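Local coordinates for uncharacterized protein (Pyrococcus abyssi, PDB 5IFF), which is the restriction DNA glycosylase R.PabI, which probably removes adenine bases from its recognition sequence in double-stranded DNA and here holds nonspecific DNA, at residues Ile18-Asn32 / Phe45-Gln59. The protein carries 2 engineered substitutions. Numbering follows the deposited sequence.
Sequences ITRPTSKIAVKKIEN and FPSDENLRDYYIAWQ. Engineered in segment 18-32: A26 (natural residue Arg). Engineered in segment 45-59: A57 (natural residue Glu). With nucleotides of chain C.
K28 and Y55 form a hydrogen-bonded pair in the antiparallel strands 25-29 and 54-59 of a larger antiparallel sheet, with 154-163 on the other side of 54-59. K28 N gives to Y55 O at 2.8 Å, and Y55 N returns a bond to K28 O; A26 and A57, both engineered, repeat this reciprocal pair of backbone hydrogen bonds. At the far ends Q59 N reaches K24 O, and I30 N reaches D53 O at 2.7 Å.

On the face of I25, V27, I56 and W58 the contacts are apolar. I25 lays CG1 against W58 CD1 at 3.6 Å, while W58 NE1 is hydrogen-bonded to E71 OE2. K29, extended with CG anti to the backbone N (chi1 -173°), places CG over one face of the Y54 ring and carries CD and CE on toward its hydroxyl. Y55 points to the opposite face, and I30, just past the strand, sets CD1 over its ring in a CH-pi contact, 4.0 Å from the centroid.

Beyond the paired strands, the D53 carboxylate holds the backbone of N32: OD1 accepts N32 N at 2.8 Å from above the carboxylate plane. An alanine in place of D53 would probably leave N32 N without this acceptor and the chain at E31-N32 freer to move.

Water 3 links K24 NZ, also hydrogen-bonded to Y70 OH, to OE1 of Q59, which binds adenine in another structure of this protein though none is bound here. One residue earlier than K24, S23 N donates to OP2 of DA12 of chain C at 3.0 Å, nearly straight at 165°.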
loop_
_atom_site.group_PDB
_atom_site.type_symbol
_atom_site.label_atom_id
_atom_site.label_comp_id
_atom_site.label_asym_id
_atom_site.label_seq_id
_atom_site.Cartn_x
_atom_site.Cartn_y
_atom_site.Cartn_z
ATOM N N ILE A 18 19.663 11.569 0.316
ATOM C CA ILE A 18 19.669 12.255 1.591
ATOM C C ILE A 18 18.287 12.826 1.961
ATOM O O ILE A 18 18.092 13.330 3.080
ATOM C CB ILE A 18 20.734 13.400 1.525
ATOM C CG1 ILE A 18 22.075 12.763 1.315
ATOM C CG2 ILE A 18 20.884 14.123 2.802
ATOM C CD1 ILE A 18 22.354 11.784 2.393
ATOM N N THR A 19 17.366 12.851 1.011
ATOM C CA THR A 19 16.128 13.634 1.218
ATOM C C THR A 19 14.820 12.859 1.123
ATOM O O THR A 19 13.759 13.404 1.425
ATOM C CB THR A 19 15.984 14.791 0.191
ATOM O OG1 THR A 19 15.862 14.251 -1.136
ATOM C CG2 THR A 19 17.169 15.758 0.270
ATOM N N ARG A 20 14.838 11.623 0.654
ATOM C CA ARG A 20 13.510 10.985 0.513
ATOM C C ARG A 20 13.448 9.837 1.474
ATOM O O ARG A 20 13.595 8.720 1.058
ATOM C CB ARG A 20 13.261 10.499 -0.914
ATOM C CG ARG A 20 13.285 11.586 -1.970
ATOM C CD ARG A 20 11.901 11.846 -2.509
ATOM N NE ARG A 20 11.895 11.967 -3.965
ATOM C CZ ARG A 20 11.588 10.980 -4.805
ATOM N NH1 ARG A 20 11.607 11.197 -6.115
ATOM N NH2 ARG A 20 11.253 9.780 -4.341
ATOM N N PRO A 21 13.246 10.122 2.771
ATOM C CA PRO A 21 13.542 9.046 3.717
ATOM C C PRO A 21 12.563 7.866 3.535
ATOM O O PRO A 21 11.410 8.042 3.202
ATOM C CB PRO A 21 13.401 9.708 5.082
ATOM C CG PRO A 21 12.527 10.944 4.832
ATOM C CD PRO A 21 12.818 11.367 3.433
ATOM N N THR A 22 13.092 6.661 3.678
ATOM C CA THR A 22 12.289 5.454 3.518
ATOM C C THR A 22 12.772 4.548 4.620
ATOM O O THR A 22 13.802 4.821 5.232
ATOM C CB THR A 22 12.512 4.770 2.145
ATOM O OG1 THR A 22 13.892 4.381 2.040
ATOM C CG2 THR A 22 12.114 5.669 0.998
ATOM N N SER A 23 12.118 3.408 4.783
ATOM C CA SER A 23 12.616 2.401 5.707
ATOM C C SER A 23 14.004 1.877 5.301
ATOM O O SER A 23 14.800 1.443 6.145
ATOM C CB SER A 23 11.596 1.266 5.802
ATOM O OG SER A 23 11.378 0.730 4.514
ATOM N N LYS A 24 14.321 1.919 4.011
ATOM C CA LYS A 24 15.622 1.412 3.599
ATOM C C LYS A 24 16.772 2.395 3.962
ATOM O O LYS A 24 17.830 1.992 4.517
ATOM C CB LYS A 24 15.655 1.154 2.089
ATOM C CG LYS A 24 16.978 0.407 1.645
ATOM C CD LYS A 24 17.065 0.235 0.117
ATOM C CE LYS A 24 15.957 -0.655 -0.442
ATOM N NZ LYS A 24 16.105 -2.037 0.099
ATOM N N ILE A 25 16.560 3.668 3.616
ATOM C CA ILE A 25 17.597 4.689 3.702
ATOM C C ILE A 25 16.952 5.967 4.242
ATOM O O ILE A 25 16.035 6.504 3.614
ATOM C CB ILE A 25 18.264 4.982 2.331
ATOM C CG1 ILE A 25 18.886 3.709 1.743
ATOM C CG2 ILE A 25 19.439 6.024 2.488
ATOM C CD1 ILE A 25 19.252 3.850 0.264
ATOM N N ALA A 26 17.431 6.444 5.388
ATOM C CA ALA A 26 16.939 7.720 5.948
ATOM C C ALA A 26 18.003 8.357 6.874
ATOM O O ALA A 26 18.797 7.670 7.537
ATOM C CB ALA A 26 15.631 7.527 6.717
ATOM N N VAL A 27 17.988 9.688 6.926
ATOM C CA VAL A 27 18.857 10.458 7.819
ATOM C C VAL A 27 18.268 10.357 9.223
ATOM O O VAL A 27 17.046 10.500 9.411
ATOM C CB VAL A 27 18.961 11.933 7.330
ATOM C CG1 VAL A 27 19.786 12.837 8.318
ATOM C CG2 VAL A 27 19.627 11.956 5.962
ATOM N N LYS A 28 19.105 10.055 10.207
ATOM C CA LYS A 28 18.645 9.896 11.584
ATOM C C LYS A 28 19.597 10.614 12.538
ATOM O O LYS A 28 20.762 10.771 12.234
ATOM C CB LYS A 28 18.558 8.416 11.934
ATOM C CG LYS A 28 17.425 7.699 11.199
ATOM C CD LYS A 28 17.213 6.329 11.750
ATOM C CE LYS A 28 15.929 5.676 11.184
ATOM N NZ LYS A 28 16.037 4.186 11.343
ATOM N N LYS A 29 19.089 11.011 13.697
ATOM C CA LYS A 29 19.897 11.713 14.690
ATOM C C LYS A 29 20.209 10.721 15.787
ATOM O O LYS A 29 19.291 10.064 16.330
ATOM C CB LYS A 29 19.160 12.941 15.234
ATOM C CG LYS A 29 20.020 13.800 16.143
ATOM C CD LYS A 29 19.256 15.037 16.613
ATOM C CE LYS A 29 20.201 16.086 17.168
ATOM N NZ LYS A 29 19.441 17.179 17.842
ATOM N N ILE A 30 21.498 10.534 16.057
ATOM C CA ILE A 30 21.943 9.668 17.142
ATOM C C ILE A 30 22.828 10.498 18.049
ATOM O O ILE A 30 24.025 10.651 17.791
ATOM C CB ILE A 30 22.690 8.436 16.627
ATOM C CG1 ILE A 30 21.912 7.804 15.480
ATOM C CG2 ILE A 30 22.963 7.434 17.778
ATOM C CD1 ILE A 30 22.704 6.679 14.697
ATOM N N GLU A 31 22.228 11.045 19.099
ATOM C CA GLU A 31 22.885 12.077 19.874
ATOM C C GLU A 31 24.094 11.535 20.587
ATOM O O GLU A 31 24.008 10.519 21.279
ATOM C CB GLU A 31 21.915 12.698 20.886
ATOM C CG GLU A 31 21.610 14.138 20.593
ATOM C CD GLU A 31 20.589 14.702 21.555
ATOM O OE1 GLU A 31 20.863 14.663 22.774
ATOM O OE2 GLU A 31 19.517 15.158 21.095
ATOM N N ASN A 32 25.217 12.229 20.407
ATOM C CA ASN A 32 26.523 11.757 20.850
ATOM C C ASN A 32 26.740 10.251 20.590
ATOM O O ASN A 32 27.312 9.542 21.418
ATOM C CB ASN A 32 26.692 12.106 22.322
ATOM C CG ASN A 32 26.294 13.558 22.617
ATOM O OD1 ASN A 32 26.815 14.501 22.009
ATOM N ND2 ASN A 32 25.336 13.734 23.522
ATOM N N PHE A 45 21.832 21.464 7.271
ATOM C CA PHE A 45 22.676 20.838 8.279
ATOM C C PHE A 45 23.633 21.854 8.889
ATOM O O PHE A 45 24.132 22.713 8.191
ATOM C CB PHE A 45 23.399 19.636 7.663
ATOM C CG PHE A 45 22.436 18.545 7.300
ATOM C CD1 PHE A 45 21.970 17.670 8.272
ATOM C CD2 PHE A 45 21.884 18.494 6.036
ATOM C CE1 PHE A 45 21.023 16.698 7.969
ATOM C CE2 PHE A 45 20.915 17.520 5.714
ATOM C CZ PHE A 45 20.492 16.633 6.687
ATOM N N PRO A 46 23.852 21.752 10.211
ATOM C CA PRO A 46 24.656 22.688 11.004
ATOM C C PRO A 46 26.158 22.498 10.735
ATOM O O PRO A 46 26.548 21.563 10.018
ATOM C CB PRO A 46 24.294 22.309 12.439
ATOM C CG PRO A 46 24.071 20.795 12.330
ATOM C CD PRO A 46 23.326 20.642 11.034
ATOM N N SER A 47 26.983 23.355 11.306
ATOM C CA SER A 47 28.424 23.254 11.082
ATOM C C SER A 47 29.234 23.265 12.393
ATOM O O SER A 47 30.413 23.640 12.408
ATOM C CB SER A 47 28.872 24.389 10.174
ATOM O OG SER A 47 28.583 25.637 10.786
ATOM N N ASP A 48 28.602 22.829 13.478
ATOM C CA ASP A 48 29.213 22.773 14.794
ATOM C C ASP A 48 29.154 21.356 15.321
ATOM O O ASP A 48 28.926 20.444 14.544
ATOM C CB ASP A 48 28.499 23.714 15.742
ATOM C CG ASP A 48 26.990 23.558 15.671
ATOM O OD1 ASP A 48 26.513 22.418 15.396
ATOM O OD2 ASP A 48 26.298 24.577 15.867
ATOM N N GLU A 49 29.321 21.196 16.635
ATOM C CA GLU A 49 29.277 19.899 17.283
ATOM C C GLU A 49 28.003 19.106 16.901
ATOM O O GLU A 49 28.061 17.901 16.845
ATOM C CB GLU A 49 29.354 20.036 18.807
ATOM C CG GLU A 49 29.495 18.688 19.539
ATOM C CD GLU A 49 28.451 18.466 20.638
ATOM O OE1 GLU A 49 28.379 19.306 21.566
ATOM O OE2 GLU A 49 27.710 17.448 20.580
ATOM N N ASN A 50 26.888 19.794 16.638
ATOM C CA ASN A 50 25.635 19.082 16.360
ATOM C C ASN A 50 25.682 18.279 15.058
ATOM O O ASN A 50 24.989 17.287 14.956
ATOM C CB ASN A 50 24.441 20.046 16.325
ATOM C CG ASN A 50 24.185 20.693 17.667
ATOM O OD1 ASN A 50 24.021 20.008 18.677
ATOM N ND2 ASN A 50 24.205 22.016 17.695
ATOM N N LEU A 51 26.515 18.663 14.079
ATOM C CA LEU A 51 26.605 17.865 12.833
ATOM C C LEU A 51 26.941 16.395 13.087
ATOM O O LEU A 51 26.501 15.505 12.349
ATOM C CB LEU A 51 27.670 18.430 11.862
ATOM C CG LEU A 51 27.635 17.831 10.432
ATOM C CD1 LEU A 51 26.239 17.857 9.795
ATOM C CD2 LEU A 51 28.653 18.576 9.563
ATOM N N ARG A 52 27.780 16.145 14.090
ATOM C CA ARG A 52 28.270 14.786 14.327
ATOM C C ARG A 52 27.193 13.851 14.862
ATOM O O ARG A 52 27.431 12.650 14.947
ATOM C CB ARG A 52 29.449 14.802 15.313
ATOM C CG ARG A 52 28.994 14.945 16.749
ATOM C CD ARG A 52 30.049 14.587 17.783
ATOM N NE ARG A 52 29.547 14.899 19.123
ATOM C CZ ARG A 52 30.172 14.594 20.255
ATOM N NH1 ARG A 52 29.622 14.921 21.418
ATOM N NH2 ARG A 52 31.342 13.964 20.226
ATOM N N ASP A 53 26.031 14.402 15.264
ATOM C CA ASP A 53 24.902 13.591 15.680
ATOM C C ASP A 53 24.038 13.049 14.499
ATOM O O ASP A 53 23.072 12.292 14.717
ATOM C CB ASP A 53 24.009 14.390 16.621
ATOM C CG ASP A 53 24.709 14.748 17.928
ATOM O OD1 ASP A 53 25.643 14.002 18.330
ATOM O OD2 ASP A 53 24.324 15.766 18.524
ATOM N N TYR A 54 24.337 13.466 13.275
ATOM C CA TYR A 54 23.511 13.019 12.136
ATOM C C TYR A 54 24.177 11.919 11.317
ATOM O O TYR A 54 25.368 11.987 10.997
ATOM C CB TYR A 54 23.163 14.168 11.215
ATOM C CG TYR A 54 22.268 15.162 11.911
ATOM C CD1 TYR A 54 20.897 14.955 11.965
ATOM C CD2 TYR A 54 22.811 16.255 12.600
ATOM C CE1 TYR A 54 20.061 15.848 12.644
ATOM C CE2 TYR A 54 21.988 17.169 13.272
ATOM C CZ TYR A 54 20.614 16.958 13.303
ATOM O OH TYR A 54 19.779 17.837 13.989
ATOM N N TYR A 55 23.372 10.906 10.981
ATOM C CA TYR A 55 23.862 9.747 10.231
ATOM C C TYR A 55 22.927 9.395 9.113
ATOM O O TYR A 55 21.705 9.623 9.192
ATOM C CB TYR A 55 23.988 8.506 11.127
ATOM C CG TYR A 55 24.941 8.671 12.292
ATOM C CD1 TYR A 55 24.620 9.503 13.360
ATOM C CD2 TYR A 55 26.147 7.977 12.318
ATOM C CE1 TYR A 55 25.493 9.660 14.443
ATOM C CE2 TYR A 55 27.018 8.128 13.398
ATOM C CZ TYR A 55 26.681 8.944 14.449
ATOM O OH TYR A 55 27.545 9.102 15.520
ATOM N N ILE A 56 23.476 8.737 8.115
ATOM C CA ILE A 56 22.580 8.053 7.174
ATOM C C ILE A 56 22.419 6.625 7.669
ATOM O O ILE A 56 23.418 5.893 7.742
ATOM C CB ILE A 56 23.144 7.993 5.731
ATOM C CG1 ILE A 56 23.297 9.389 5.140
ATOM C CG2 ILE A 56 22.181 7.177 4.853
ATOM C CD1 ILE A 56 24.213 9.379 3.955
ATOM N N ALA A 57 21.196 6.264 8.027
ATOM C CA ALA A 57 20.851 4.930 8.472
ATOM C C ALA A 57 20.365 4.102 7.290
ATOM O O ALA A 57 19.333 4.405 6.708
ATOM C CB ALA A 57 19.759 5.003 9.556
ATOM N N TRP A 58 21.086 3.027 6.992
ATOM C CA TRP A 58 20.847 2.241 5.823
ATOM C C TRP A 58 20.604 0.804 6.268
ATOM O O TRP A 58 21.528 0.140 6.817
ATOM C CB TRP A 58 22.046 2.328 4.914
ATOM C CG TRP A 58 21.954 1.588 3.576
ATOM C CD1 TRP A 58 20.848 0.968 3.004
ATOM C CD2 TRP A 58 23.049 1.410 2.631
ATOM N NE1 TRP A 58 21.205 0.452 1.767
ATOM C CE2 TRP A 58 22.513 0.707 1.521
ATOM C CE3 TRP A 58 24.386 1.813 2.625
ATOM C CZ2 TRP A 58 23.319 0.364 0.413
ATOM C CZ3 TRP A 58 25.191 1.457 1.516
ATOM C CH2 TRP A 58 24.644 0.741 0.429
ATOM N N GLN A 59 19.383 0.354 6.068
ATOM C CA GLN A 59 19.032 -1.042 6.309
ATOM C C GLN A 59 19.480 -1.785 5.084
ATOM O O GLN A 59 18.757 -1.820 4.063
ATOM C CB GLN A 59 17.517 -1.213 6.568
ATOM C CG GLN A 59 17.176 -2.577 7.054
ATOM C CD GLN A 59 16.626 -3.430 5.938
ATOM O OE1 GLN A 59 15.562 -3.140 5.394
ATOM N NE2 GLN A 59 17.367 -4.474 5.562
ATOM P P DA C 12 10.168 1.664 1.808
ATOM O OP1 DA C 12 11.556 1.278 1.446
ATOM O OP2 DA C 12 9.905 2.565 2.976
ATOM O "O5'" DA C 12 9.537 2.370 0.552
ATOM C "C5'" DA C 12 9.294 1.595 -0.656
ATOM C "C4'" DA C 12 8.743 2.474 -1.735
ATOM O "O4'" DA C 12 7.323 2.687 -1.528
ATOM C "C3'" DA C 12 9.357 3.881 -1.807
ATOM O "O3'" DA C 12 9.449 4.224 -3.135
ATOM C "C2'" DA C 12 8.329 4.777 -1.089
ATOM C "C1'" DA C 12 7.019 4.085 -1.450
ATOM N N9 DA C 12 5.951 4.222 -0.465
ATOM C C8 DA C 12 6.045 4.008 0.894
ATOM N N7 DA C 12 4.878 4.096 1.509
ATOM C C5 DA C 12 3.953 4.313 0.489
ATOM C C6 DA C 12 2.529 4.505 0.472
ATOM N N6 DA C 12 1.767 4.468 1.557
ATOM N N1 DA C 12 1.926 4.731 -0.724
ATOM C C2 DA C 12 2.680 4.706 -1.828
ATOM N N3 DA C 12 4.013 4.535 -1.932
ATOM C C4 DA C 12 4.593 4.358 -0.734
ATOM P P DC C 14 7.330 11.011 -5.851
ATOM O OP1 DC C 14 7.528 11.025 -7.302
ATOM O OP2 DC C 14 8.375 11.426 -4.874
ATOM O "O5'" DC C 14 6.081 11.915 -5.459
ATOM C "C5'" DC C 14 4.811 11.633 -6.007
ATOM C "C4'" DC C 14 3.711 12.111 -5.069
ATOM O "O4'" DC C 14 3.792 11.393 -3.836
ATOM C "C3'" DC C 14 3.781 13.579 -4.647
ATOM O "O3'" DC C 14 2.950 14.359 -5.481
ATOM C "C2'" DC C 14 3.244 13.565 -3.210
ATOM C "C1'" DC C 14 3.009 12.076 -2.926
ATOM N N1 DC C 14 3.376 11.694 -1.529
ATOM C C2 DC C 14 2.348 11.601 -0.591
ATOM O O2 DC C 14 1.186 11.789 -0.973
ATOM N N3 DC C 14 2.648 11.324 0.701
ATOM C C4 DC C 14 3.891 11.127 1.059
ATOM N N4 DC C 14 4.109 10.824 2.343
ATOM C C5 DC C 14 4.993 11.220 0.110
ATOM C C6 DC C 14 4.689 11.510 -1.158
HETATM O O HOH W 1 16.964 3.065 7.632
HETATM O O HOH W 2 18.341 -2.953 1.669
HETATM O O HOH W 3 15.065 -2.090 2.718
#